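Local coordinates for protein aminotransferase class-III (PDB 5GHG) that probably transfers amino groups between amines and keto or aldehyde acceptors, using a pyridoxal-phosphate cofactor, as a class-III omega-transaminase, at residues 109-113 and 303-307; 116-121 and 295-299; 196-201 and 237-243; 361-365 and 437-443; 408-412 and 445-450. The protein carries 1 engineered substitution. All blocks are in the same frame, centred on the assembly; numbering follows the deposited sequence.

Interaction 1 (109-113 and 303-307)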
# COMPACT_ATOMS: atom_id res chain seq x y z
N MET B 109 14.30 12.83 16.95
CA MET B 109 13.04 12.15 16.72
C MET B 109 12.76 11.21 17.90
O MET B 109 13.66 10.83 18.63
CB MET B 109 13.05 11.34 15.41
CG MET B 109 12.98 12.20 14.15
SD MET B 109 11.36 13.03 13.98
CE MET B 109 11.65 14.02 12.54
N SER B 110 11.50 10.86 18.08
CA SER B 110 11.06 10.06 19.21
C SER B 110 10.58 8.67 18.85
O SER B 110 10.91 7.71 19.56
CB SER B 110 9.95 10.82 19.97
OG SER B 110 9.38 9.98 20.97
N LYS B 111 9.80 8.51 17.77
CA LYS B 111 9.17 7.25 17.44
C LYS B 111 9.20 7.01 15.94
O LYS B 111 9.09 7.95 15.16
CB LYS B 111 7.69 7.21 17.90
CG LYS B 111 7.49 7.26 19.41
CD LYS B 111 7.97 5.97 20.07
CE LYS B 111 7.89 6.07 21.59
NZ LYS B 111 8.85 7.08 22.14
N ALA B 112 9.31 5.73 15.56
CA ALA B 112 9.24 5.28 14.18
C ALA B 112 8.01 4.39 13.99
O ALA B 112 7.71 3.55 14.84
CB ALA B 112 10.50 4.51 13.78
N TYR B 113 7.31 4.59 12.88
CA TYR B 113 6.14 3.79 12.49
C TYR B 113 6.39 3.20 11.11
O TYR B 113 7.00 3.85 10.26
CB TYR B 113 4.87 4.64 12.44
CG TYR B 113 4.52 5.33 13.75
CD1 TYR B 113 5.22 6.44 14.21
CD2 TYR B 113 3.45 4.87 14.53
CE1 TYR B 113 4.89 7.06 15.41
CE2 TYR B 113 3.09 5.50 15.71
CZ TYR B 113 3.80 6.58 16.15
OH TYR B 113 3.46 7.17 17.34
N GLU B 303 9.17 14.61 19.49
CA GLU B 303 8.45 14.60 20.75
C GLU B 303 7.29 15.59 20.74
O GLU B 303 6.22 15.32 21.30
CB GLU B 303 9.41 14.90 21.91
CG GLU B 303 8.78 14.77 23.29
CD GLU B 303 8.33 13.34 23.60
OE1 GLU B 303 7.38 13.19 24.39
OE2 GLU B 303 8.91 12.36 23.05
N ARG B 304 7.47 16.74 20.09
CA ARG B 304 6.40 17.70 19.93
C ARG B 304 5.15 17.04 19.35
O ARG B 304 4.04 17.24 19.85
CB ARG B 304 6.87 18.84 19.02
CG ARG B 304 5.81 19.87 18.65
CD ARG B 304 6.31 20.75 17.53
NE ARG B 304 5.40 21.83 17.20
CZ ARG B 304 5.58 22.67 16.18
NH1 ARG B 304 6.63 22.53 15.38
NH2 ARG B 304 4.70 23.64 15.96
N VAL B 305 5.32 16.23 18.30
CA VAL B 305 4.19 15.53 17.71
C VAL B 305 3.70 14.43 18.63
O VAL B 305 2.49 14.26 18.83
CB VAL B 305 4.56 14.98 16.32
CG1 VAL B 305 3.44 14.11 15.75
CG2 VAL B 305 4.90 16.12 15.37
N TYR B 306 4.62 13.65 19.20
CA TYR B 306 4.25 12.45 19.94
C TYR B 306 3.63 12.76 21.31
O TYR B 306 2.77 12.01 21.76
CB TYR B 306 5.48 11.55 20.13
CG TYR B 306 5.20 10.26 20.87
CD1 TYR B 306 4.43 9.26 20.31
CD2 TYR B 306 5.72 10.05 22.15
CE1 TYR B 306 4.17 8.07 20.99
CE2 TYR B 306 5.48 8.88 22.85
CZ TYR B 306 4.70 7.89 22.26
OH TYR B 306 4.46 6.73 22.96
N ALA B 307 4.05 13.85 21.95
CA ALA B 307 3.65 14.11 23.35
C ALA B 307 2.13 14.05 23.57
O ALA B 307 1.70 13.31 24.46
CB ALA B 307 4.20 15.46 23.79

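Interaction 2 (116-121 and 295-299). With PMP (4'-deoxy-4'-aminopyridoxal-5'-phosphate), chain C.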
# COMPACT_ATOMS: atom_id res chain seq x y z
N ASN B 116 3.81 -0.30 4.40
CA ASN B 116 4.38 -0.94 3.23
C ASN B 116 4.89 0.05 2.21
O ASN B 116 5.96 -0.15 1.62
CB ASN B 116 3.34 -1.87 2.59
CG ASN B 116 2.84 -2.92 3.55
OD1 ASN B 116 3.59 -3.80 3.95
ND2 ASN B 116 1.58 -2.79 3.97
N SER B 117 4.16 1.14 2.00
CA SER B 117 4.44 2.07 0.92
C SER B 117 4.57 3.48 1.44
O SER B 117 4.09 3.81 2.52
CB SER B 117 3.31 2.02 -0.13
OG SER B 117 2.11 2.47 0.45
N GLY B 118 5.20 4.34 0.63
CA GLY B 118 5.22 5.76 0.93
C GLY B 118 3.83 6.37 0.96
O GLY B 118 3.54 7.23 1.79
N SER B 119 2.95 5.92 0.06
CA SER B 119 1.57 6.35 0.04
C SER B 119 0.87 6.05 1.37
O SER B 119 0.18 6.91 1.93
CB SER B 119 0.80 5.68 -1.12
OG SER B 119 1.32 6.05 -2.39
N GLU B 120 1.00 4.82 1.88
CA GLU B 120 0.41 4.50 3.17
C GLU B 120 1.03 5.33 4.30
O GLU B 120 0.34 5.73 5.23
CB GLU B 120 0.61 3.02 3.51
CG GLU B 120 -0.33 2.05 2.82
CD GLU B 120 0.16 0.59 3.06
OE1 GLU B 120 1.38 0.40 3.21
OE2 GLU B 120 -0.68 -0.33 3.11
N ALA B 121 2.34 5.57 4.23
CA ALA B 121 2.99 6.38 5.26
C ALA B 121 2.39 7.78 5.31
O ALA B 121 1.99 8.26 6.37
CB ALA B 121 4.50 6.44 5.02
N PRO B 295 9.06 -4.31 -0.21
CA PRO B 295 8.29 -3.10 0.13
C PRO B 295 8.32 -2.84 1.63
O PRO B 295 7.96 -3.72 2.43
CB PRO B 295 6.85 -3.46 -0.32
CG PRO B 295 6.96 -4.78 -1.05
CD PRO B 295 8.22 -5.43 -0.65
N ILE B 296 8.74 -1.65 2.01
CA ILE B 296 8.64 -1.18 3.39
C ILE B 296 8.84 0.33 3.40
O ILE B 296 9.63 0.88 2.62
CB ILE B 296 9.64 -1.89 4.32
CG1 ILE B 296 9.49 -1.37 5.75
CG2 ILE B 296 11.06 -1.66 3.83
CD1 ILE B 296 10.29 -2.15 6.80
N SER B 297 8.11 1.01 4.27
CA SER B 297 8.25 2.45 4.45
C SER B 297 8.13 2.75 5.93
O SER B 297 7.72 1.90 6.72
CB SER B 297 7.21 3.21 3.65
OG SER B 297 7.24 2.79 2.29
N ALA B 298 8.48 3.98 6.29
CA ALA B 298 8.51 4.36 7.69
C ALA B 298 8.30 5.86 7.77
O ALA B 298 8.64 6.59 6.84
CB ALA B 298 9.84 4.00 8.36
N PHE B 299 7.75 6.31 8.89
CA PHE B 299 7.86 7.73 9.21
C PHE B 299 8.29 7.88 10.66
O PHE B 299 8.03 7.02 11.51
CB PHE B 299 6.58 8.50 8.90
CG PHE B 299 5.36 8.04 9.66
CD1 PHE B 299 4.53 7.05 9.16
CD2 PHE B 299 5.01 8.66 10.87
CE1 PHE B 299 3.38 6.67 9.84
CE2 PHE B 299 3.88 8.27 11.57
CZ PHE B 299 3.06 7.27 11.06
N1 PMP C . 6.48 10.43 -1.66
C2 PMP C . 7.40 10.60 -2.65
C2A PMP C . 8.29 11.81 -2.61
C3 PMP C . 7.51 9.68 -3.72
O3 PMP C . 8.40 9.96 -4.72
C4 PMP C . 6.67 8.53 -3.74
C4A PMP C . 6.76 7.45 -4.80
N4A PMP C . 7.00 7.92 -6.14
C5 PMP C . 5.73 8.38 -2.68
C6 PMP C . 5.70 9.29 -1.64
C5A PMP C . 4.77 7.24 -2.62
O4P PMP C . 5.46 6.02 -2.36
P PMP C . 4.79 4.60 -2.86
O1P PMP C . 3.38 4.56 -2.39
O2P PMP C . 5.68 3.55 -2.22
O3P PMP C . 4.82 4.56 -4.37
O HOH W 1 6.42 -4.02 4.76

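Interaction 3 (196-201 and 237-243)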
# COMPACT_ATOMS: atom_id res chain seq x y z
N GLU B 196 16.25 34.76 -8.32
CA GLU B 196 15.97 33.51 -7.63
C GLU B 196 15.55 33.76 -6.18
O GLU B 196 14.56 33.19 -5.70
CB GLU B 196 17.19 32.59 -7.70
CG GLU B 196 17.05 31.24 -7.04
CD GLU B 196 18.33 30.42 -7.14
OE1 GLU B 196 18.61 29.59 -6.25
OE2 GLU B 196 19.09 30.61 -8.12
N GLU B 197 16.28 34.61 -5.46
CA GLU B 197 15.93 34.86 -4.08
C GLU B 197 14.64 35.67 -3.95
O GLU B 197 13.89 35.50 -2.98
CB GLU B 197 17.08 35.54 -3.33
CG GLU B 197 18.27 34.62 -3.11
CD GLU B 197 19.31 35.20 -2.13
OE1 GLU B 197 20.41 34.59 -2.01
OE2 GLU B 197 19.01 36.22 -1.49
N GLN B 198 14.36 36.57 -4.89
CA GLN B 198 13.10 37.28 -4.87
C GLN B 198 11.94 36.31 -5.08
O GLN B 198 10.89 36.42 -4.45
CB GLN B 198 13.08 38.38 -5.93
CG GLN B 198 11.77 39.17 -6.03
CD GLN B 198 11.35 39.82 -4.73
OE1 GLN B 198 10.15 39.81 -4.36
NE2 GLN B 198 12.29 40.39 -4.03
N PHE B 199 12.14 35.33 -5.97
CA PHE B 199 11.12 34.31 -6.20
C PHE B 199 10.86 33.51 -4.92
O PHE B 199 9.72 33.20 -4.60
CB PHE B 199 11.61 33.41 -7.35
CG PHE B 199 10.77 32.21 -7.60
CD1 PHE B 199 9.42 32.34 -7.96
CD2 PHE B 199 11.32 30.94 -7.53
CE1 PHE B 199 8.66 31.22 -8.23
CE2 PHE B 199 10.54 29.82 -7.79
CZ PHE B 199 9.23 29.96 -8.14
N ALA B 200 11.91 33.20 -4.17
CA ALA B 200 11.74 32.52 -2.90
C ALA B 200 10.96 33.37 -1.91
O ALA B 200 10.06 32.88 -1.20
CB ALA B 200 13.09 32.14 -2.32
N THR B 201 11.28 34.65 -1.84
CA THR B 201 10.51 35.57 -1.01
C THR B 201 9.05 35.58 -1.43
O THR B 201 8.14 35.52 -0.58
CB THR B 201 11.12 36.97 -1.08
OG1 THR B 201 12.37 36.97 -0.40
CG2 THR B 201 10.20 38.02 -0.44
N PRO B 237 14.55 27.33 -5.02
CA PRO B 237 15.53 28.41 -5.09
C PRO B 237 16.24 28.57 -3.75
O PRO B 237 15.77 28.14 -2.70
CB PRO B 237 14.68 29.63 -5.45
CG PRO B 237 13.33 29.30 -4.95
CD PRO B 237 13.17 27.83 -5.08
N LYS B 238 17.42 29.18 -3.80
CA LYS B 238 18.12 29.43 -2.57
C LYS B 238 17.29 30.36 -1.68
O LYS B 238 16.62 31.28 -2.17
CB LYS B 238 19.52 30.01 -2.82
CG LYS B 238 19.58 31.18 -3.77
CD LYS B 238 21.03 31.68 -3.87
CE LYS B 238 21.16 32.99 -4.67
NZ LYS B 238 20.89 32.79 -6.13
N THR B 239 17.32 30.08 -0.38
CA THR B 239 16.60 30.75 0.70
C THR B 239 15.15 30.30 0.81
O THR B 239 14.47 30.68 1.78
CB THR B 239 16.62 32.30 0.60
OG1 THR B 239 15.78 32.77 -0.46
CG2 THR B 239 18.06 32.81 0.40
N TYR B 240 14.65 29.47 -0.11
CA TYR B 240 13.26 29.03 -0.04
C TYR B 240 12.94 28.36 1.30
O TYR B 240 12.00 28.74 2.00
CB TYR B 240 12.96 28.07 -1.18
CG TYR B 240 11.60 27.40 -1.10
CD1 TYR B 240 10.46 28.04 -1.58
CD2 TYR B 240 11.46 26.13 -0.56
CE1 TYR B 240 9.23 27.44 -1.55
CE2 TYR B 240 10.21 25.49 -0.53
CZ TYR B 240 9.11 26.15 -1.02
OH TYR B 240 7.85 25.57 -0.99
N TRP B 241 13.70 27.33 1.65
CA TRP B 241 13.35 26.57 2.83
C TRP B 241 13.51 27.37 4.11
O TRP B 241 12.75 27.19 5.07
CB TRP B 241 14.13 25.26 2.88
CG TRP B 241 13.46 24.18 2.05
CD1 TRP B 241 13.93 23.60 0.91
CD2 TRP B 241 12.17 23.61 2.29
NE1 TRP B 241 13.02 22.69 0.43
CE2 TRP B 241 11.93 22.68 1.26
CE3 TRP B 241 11.20 23.79 3.27
CZ2 TRP B 241 10.75 21.91 1.19
CZ3 TRP B 241 10.02 23.01 3.21
CH2 TRP B 241 9.82 22.10 2.17
N GLU B 242 14.47 28.29 4.15
CA GLU B 242 14.61 29.17 5.30
C GLU B 242 13.40 30.08 5.44
O GLU B 242 12.81 30.20 6.52
CB GLU B 242 15.90 29.99 5.19
CG GLU B 242 16.05 31.05 6.24
CD GLU B 242 17.23 31.99 5.98
OE1 GLU B 242 17.26 33.08 6.58
OE2 GLU B 242 18.13 31.63 5.20
N LYS B 243 12.98 30.71 4.34
CA LYS B 243 11.84 31.61 4.39
C LYS B 243 10.54 30.87 4.64
O LYS B 243 9.68 31.37 5.37
CB LYS B 243 11.78 32.44 3.10
CG LYS B 243 13.03 33.29 2.89
CD LYS B 243 13.09 33.92 1.49
CE LYS B 243 14.28 34.91 1.40
NZ LYS B 243 14.61 35.30 0.00

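Interaction 4 (361-365 and 437-443)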
# COMPACT_ATOMS: atom_id res chain seq x y z
N ARG B 361 29.20 17.27 -15.33
CA ARG B 361 29.09 16.78 -16.70
C ARG B 361 27.76 17.18 -17.35
O ARG B 361 27.73 17.60 -18.50
CB ARG B 361 29.27 15.25 -16.74
CG ARG B 361 30.73 14.81 -16.58
CD ARG B 361 31.52 15.12 -17.86
NE ARG B 361 30.85 14.57 -19.05
CZ ARG B 361 31.08 13.36 -19.53
NH1 ARG B 361 32.00 12.60 -18.96
NH2 ARG B 361 30.41 12.92 -20.60
N LEU B 362 26.65 17.07 -16.61
CA LEU B 362 25.37 17.43 -17.19
C LEU B 362 25.32 18.92 -17.54
O LEU B 362 24.73 19.31 -18.55
CB LEU B 362 24.21 17.06 -16.26
CG LEU B 362 23.81 15.58 -16.20
CD1 LEU B 362 22.81 15.36 -15.07
CD2 LEU B 362 23.23 15.09 -17.52
N ARG B 363 25.91 19.76 -16.69
CA ARG B 363 25.84 21.19 -16.96
C ARG B 363 26.70 21.61 -18.16
O ARG B 363 26.49 22.68 -18.72
CB ARG B 363 26.22 21.97 -15.70
CG ARG B 363 25.00 22.05 -14.75
CD ARG B 363 25.36 22.57 -13.38
NE ARG B 363 24.18 22.65 -12.52
CZ ARG B 363 23.61 21.60 -11.95
NH1 ARG B 363 24.10 20.39 -12.19
NH2 ARG B 363 22.56 21.76 -11.14
N GLU B 364 27.64 20.77 -18.58
CA GLU B 364 28.37 21.04 -19.81
C GLU B 364 27.46 21.01 -21.04
O GLU B 364 27.87 21.48 -22.10
CB GLU B 364 29.52 20.03 -19.99
CG GLU B 364 30.57 20.13 -18.90
CD GLU B 364 31.58 18.99 -18.91
OE1 GLU B 364 31.47 18.09 -19.76
OE2 GLU B 364 32.49 18.98 -18.05
N LEU B 365 26.24 20.49 -20.91
CA LEU B 365 25.29 20.46 -22.00
C LEU B 365 24.31 21.64 -21.98
O LEU B 365 23.42 21.68 -22.81
CB LEU B 365 24.48 19.15 -21.98
CG LEU B 365 25.27 17.87 -21.82
CD1 LEU B 365 24.31 16.70 -21.87
CD2 LEU B 365 26.37 17.75 -22.87
N ASP B 437 30.16 8.88 -16.72
CA ASP B 437 30.64 9.40 -17.99
C ASP B 437 29.92 8.76 -19.16
O ASP B 437 29.50 9.44 -20.10
CB ASP B 437 32.15 9.18 -18.09
CG ASP B 437 32.71 9.65 -19.41
OD1 ASP B 437 32.42 10.80 -19.79
OD2 ASP B 437 33.42 8.87 -20.07
N THR B 438 29.78 7.43 -19.14
CA THR B 438 29.05 6.73 -20.19
C THR B 438 27.60 7.22 -20.29
O THR B 438 27.10 7.44 -21.39
CB THR B 438 29.09 5.22 -19.91
OG1 THR B 438 30.45 4.80 -19.91
CG2 THR B 438 28.33 4.44 -20.96
N MET B 439 26.94 7.39 -19.15
CA MET B 439 25.54 7.81 -19.14
C MET B 439 25.37 9.21 -19.76
O MET B 439 24.48 9.43 -20.59
CB MET B 439 25.01 7.77 -17.70
CG MET B 439 23.57 8.18 -17.47
SD MET B 439 23.28 8.22 -15.67
CE MET B 439 24.25 6.82 -15.21
N VAL B 440 26.21 10.15 -19.36
CA VAL B 440 26.07 11.52 -19.85
C VAL B 440 26.47 11.61 -21.33
O VAL B 440 25.87 12.37 -22.09
CB VAL B 440 26.85 12.51 -18.99
CG1 VAL B 440 26.81 13.89 -19.61
CG2 VAL B 440 26.26 12.55 -17.56
N SER B 441 27.48 10.85 -21.74
CA SER B 441 27.81 10.83 -23.16
C SER B 441 26.65 10.27 -24.00
O SER B 441 26.45 10.71 -25.13
CB SER B 441 29.08 10.01 -23.41
OG SER B 441 30.19 10.62 -22.77
N ALA B 442 25.89 9.33 -23.46
CA ALA B 442 24.73 8.84 -24.19
C ALA B 442 23.65 9.92 -24.31
O ALA B 442 22.96 10.02 -25.34
CB ALA B 442 24.14 7.60 -23.52
N LEU B 443 23.49 10.73 -23.27
CA LEU B 443 22.55 11.84 -23.35
C LEU B 443 23.01 12.86 -24.39
O LEU B 443 22.21 13.34 -25.19
CB LEU B 443 22.37 12.50 -22.00
CG LEU B 443 21.51 13.76 -21.99
CD1 LEU B 443 20.08 13.45 -22.46
CD2 LEU B 443 21.54 14.40 -20.62

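Interaction 5 (408-412 and 445-450)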
# COMPACT_ATOMS: atom_id res chain seq x y z
N VAL B 408 15.12 7.50 -27.72
CA VAL B 408 16.45 7.41 -28.32
C VAL B 408 17.49 7.03 -27.26
O VAL B 408 18.37 6.21 -27.50
CB VAL B 408 16.82 8.73 -29.02
CG1 VAL B 408 18.30 8.70 -29.43
CG2 VAL B 408 15.95 8.94 -30.22
N LEU B 409 17.39 7.63 -26.08
CA LEU B 409 18.32 7.29 -25.01
C LEU B 409 18.23 5.80 -24.66
O LEU B 409 19.26 5.15 -24.41
CB LEU B 409 18.05 8.16 -23.79
CG LEU B 409 19.00 8.17 -22.62
CD1 LEU B 409 20.42 8.46 -23.04
CD2 LEU B 409 18.54 9.21 -21.59
N GLN B 410 17.02 5.24 -24.64
CA GLN B 410 16.86 3.81 -24.39
C GLN B 410 17.49 2.97 -25.51
O GLN B 410 18.08 1.92 -25.25
CB GLN B 410 15.38 3.46 -24.23
CG GLN B 410 15.12 1.97 -23.94
CD GLN B 410 13.64 1.71 -23.70
OE1 GLN B 410 12.99 2.46 -22.97
NE2 GLN B 410 13.08 0.70 -24.36
N GLU B 411 17.38 3.43 -26.76
CA GLU B 411 18.10 2.77 -27.85
C GLU B 411 19.60 2.77 -27.61
O GLU B 411 20.30 1.84 -28.02
CB GLU B 411 17.82 3.46 -29.19
CG GLU B 411 16.41 3.35 -29.72
CD GLU B 411 16.26 4.10 -31.04
OE1 GLU B 411 15.62 5.19 -31.06
OE2 GLU B 411 16.86 3.65 -32.06
N ARG B 412 20.13 3.82 -26.99
CA ARG B 412 21.53 3.92 -26.68
C ARG B 412 21.89 3.25 -25.34
O ARG B 412 22.99 3.47 -24.82
CB ARG B 412 21.97 5.38 -26.68
CG ARG B 412 22.05 5.97 -28.08
CD ARG B 412 22.33 7.46 -28.09
NE ARG B 412 22.60 7.96 -29.44
CZ ARG B 412 23.79 7.90 -30.02
NH1 ARG B 412 24.84 7.37 -29.36
NH2 ARG B 412 23.94 8.38 -31.25
N ALA B 445 24.89 12.46 -27.07
CA ALA B 445 24.67 11.93 -28.41
C ALA B 445 23.18 11.86 -28.74
O ALA B 445 22.77 12.09 -29.88
CB ALA B 445 25.31 10.55 -28.54
N THR B 446 22.36 11.53 -27.75
CA THR B 446 20.91 11.53 -27.92
C THR B 446 20.40 12.90 -28.34
O THR B 446 19.59 13.03 -29.26
CB THR B 446 20.21 11.11 -26.62
OG1 THR B 446 20.46 9.72 -26.37
CG2 THR B 446 18.73 11.34 -26.73
N LEU B 447 20.85 13.95 -27.64
CA LEU B 447 20.37 15.29 -27.97
C LEU B 447 20.81 15.70 -29.37
O LEU B 447 20.06 16.35 -30.09
CB LEU B 447 20.84 16.28 -26.93
CG LEU B 447 20.27 16.00 -25.54
CD1 LEU B 447 20.72 17.04 -24.53
CD2 LEU B 447 18.76 15.93 -25.59
N ASN B 448 22.03 15.31 -29.77
CA ASN B 448 22.47 15.59 -31.14
C ASN B 448 21.61 14.85 -32.17
O ASN B 448 21.22 15.42 -33.19
CB ASN B 448 23.94 15.24 -31.29
CG ASN B 448 24.83 16.21 -30.55
OD1 ASN B 448 24.41 17.33 -30.24
ND2 ASN B 448 26.04 15.80 -30.23
N ASP B 449 21.32 13.57 -31.91
CA ASP B 449 20.45 12.80 -32.81
C ASP B 449 19.08 13.46 -32.94
O ASP B 449 18.54 13.59 -34.05
CB ASP B 449 20.28 11.37 -32.32
CG ASP B 449 21.48 10.50 -32.63
OD1 ASP B 449 22.38 10.96 -33.36
OD2 ASP B 449 21.50 9.32 -32.13
N VAL B 450 18.47 13.82 -31.81
CA VAL B 450 17.14 14.40 -31.84
C VAL B 450 17.17 15.74 -32.58
O VAL B 450 16.28 16.04 -33.39
CB VAL B 450 16.59 14.56 -30.41
CG1 VAL B 450 15.28 15.32 -30.45
CG2 VAL B 450 16.38 13.18 -29.76
O HOH W 2 20.37 7.20 -31.67

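Interaction 1 (109-113 and 303-307)
This contact lies at the edge of the large seven-stranded sheet of the PLP-binding domain, in the fold of the PLP-dependent aminotransferases. Segment 109-113 leads into strand 111-115, an outermost strand of that sheet within the chain. S110 and K111 both face I301 on the neighbouring strand 297-301, which makes a classic beta bulge. The short helix 303-306 follows that strand and turns back over the start of the edge strand.

E303 comes first. Its CA lies 5.5 Å from the CA of S110, the closest pair of CA atoms across the two segments. Its carboxylate accepts a hydrogen bond from the S110 hydroxyl, with S110 OG to E303 OE2 at 3.2 Å. Next in the helix, R304 forms a salt bridge with D281, and V305 packs on L254 and I282.

Y306 gives most of the packing. Its CA-to-CB bond points toward segment 109-113, and its ring lies against the K111 side chain. K111 CG sits over the ring face, a CH-pi contact 3.8 Å from the Y306 centroid. K111 NZ makes an off-centre cation-pi contact with the same ring, 4.4 Å from its centroid. The amine is also held by a hydrogen bond from K111 NZ to S110 OG of 3.2 Å. At the ring edge, Y113 OH comes within 3.8 Å of Y306 CD1.

Interaction 2 (116-121 and 295-299)
This contact backs the phosphate-binding helix start of the PMP pocket. Segment 116-121 leads into and begins helix 118-135, with S117 at the N-cap, and strand 297-301 lies beside it. G118 N donates to PMP O2P at 3.0 Å, and S119 N donates to PMP O1P at 2.8 Å. S119 OG also donates to PMP O1P, at 2.5 Å. The helix start thus points its amides at the phosphate. T324 of the second subunit also bonds PMP.

S117 and E120 form a capping box. E120 N donates to S117 OG at 3.0 Å, and S117 N donates to E120 OE1 at 3.1 Å. S117 OG also bonds E120 of the second subunit, so this turn lies at the dimer interface.

Across the segments, S297 points toward the helix start, and its hydroxyl is hydrogen-bonded to S286. Further along, A121 CB packs on F299 CD1 at 4.2 Å. At the other end, one water donates to both N116 OD1, at 3.0 Å, and P295 O, at 2.8 Å.

Interaction 3 (196-201 and 237-243)
A200 is the centre of this contact between the start of helix 196-214 and the turn that leads into helix 240-250. A200 CB lies 3.9 Å from P237 CG and 4.2 Å from Y240 CB. The P237 ring also meets F199, with F199 CD2 to P237 CG at 3.7 Å. Residues 237-240 form a type II beta turn, and A200 CB packs against its backbone, 3.6 Å from K238 O.

Polar groups surround this packing. E196 OE1 accepts from K238 N at 2.8 Å. E196 OE2 makes a salt bridge to K238 NZ at 3.5 Å, which is weak as a hydrogen bond. Further along, K243 NZ donates to T201 OG1 across the contact at 2.8 Å, and to T239 OG1 of its own segment at 2.8 Å.

Apolar groups meet at the centre, where the CA atoms of A200 and Y240 are 4.8 Å apart. E196 and K243, each reaching across from its own helix, add directional bonds at the partly exposed edge.

Interaction 4 (361-365 and 437-443)
R361 is the main polar residue in this helix-helix contact of the C-terminal part of the aminotransferase fold. It lies near the end of helix 347-363 and reaches across to helix 433-455. Its guanidinium pairs with D437 in a salt bridge. The modelled atoms there are too close, so their exact places are less sure. R361 NH2 donates to S441 OG at 3.2 Å. S441 OG in turn donates to D437 O at 3.0 Å, within its own helix. A long salt bridge from R361 NE to E364 OE1, at 3.6 Å, makes a network of R361, E364 and D437.

Beside this polar end, V440 points toward the other segment and buries the most area of segment 437-443. Its CA is 6.5 Å from the CA of L362. L362 and L443 also cover V383 of strand 380-385, so the packing carries on into the sheet. L362 CD2 meets V440 CG2 at 4.0 Å and L443 CD2 at 3.6 Å. L365 closes the apolar row, with L365 CD1 to L443 CD2 at 3.8 Å.

Interaction 5 (408-412 and 445-450)
This is a helix-helix contact with an apolar inner side and a salt bridge at its exposed edge. It joins the C-terminal end of helix 400-411 to the later part of helix 433-455, the last helix of the chain. Its centre lies about 25 Å from that of the chain, in the C-terminal part of the aminotransferase fold.

The closest CA atoms are those of L409 and T446, 5.8 Å apart. V408 points toward the other helix. Its CG1 lies 3.8 Å from T446 CG2, and V408 CG2 lies 4.3 Å from V450 CG2. L409 CD1 is 3.6 Å from T446 OG1. That hydroxyl is already hydrogen-bonded to A442 O, one turn earlier in its own helix.

R412 is the first residue to leave the helical conformation. Its long side chain reaches back to D449. R412 NH2 donates to D449 OD2 at 2.8 Å, and R412 NE donates to D449 OD2 at 3.2 Å, so both bonds share one carboxylate oxygen. A water donates to D449 OD2 at 2.4 Å and accepts a weak bond from R412 NE at 3.2 Å. A445 CB sits over one face of the guanidinium, 3.3 Å from R412 NH1.

Beyond the contact, L409 packs on V414 and S416 of strand 414-419. V450 packs on L401 and A405, further back in helix 400-411.

Interaction 2 is the buried contact of the set and the one that binds the cofactor; interaction 1 lies at the surface, and interactions 3, 4 and 5 are partly buried. Interactions 1 and 2 use neighbouring strands of one sheet, 111-115 and 297-301, and touch where Y113 N probably bonds F299 O at 2.9 Å. Interactions 4 and 5 share helix 433-455, with centres about 12 Å apart. They lie across the chain's centre from interactions 1 and 2. Both pair apolar packing with an arginine-aspartate salt bridge. Interaction 3 touches none of the others and surrounds an alanine-proline centre with lysine bonds to glutamate and threonine. Interaction 1 sets a lysine against an aromatic ring, whereas interaction 2 turns backbone amides to a phosphate.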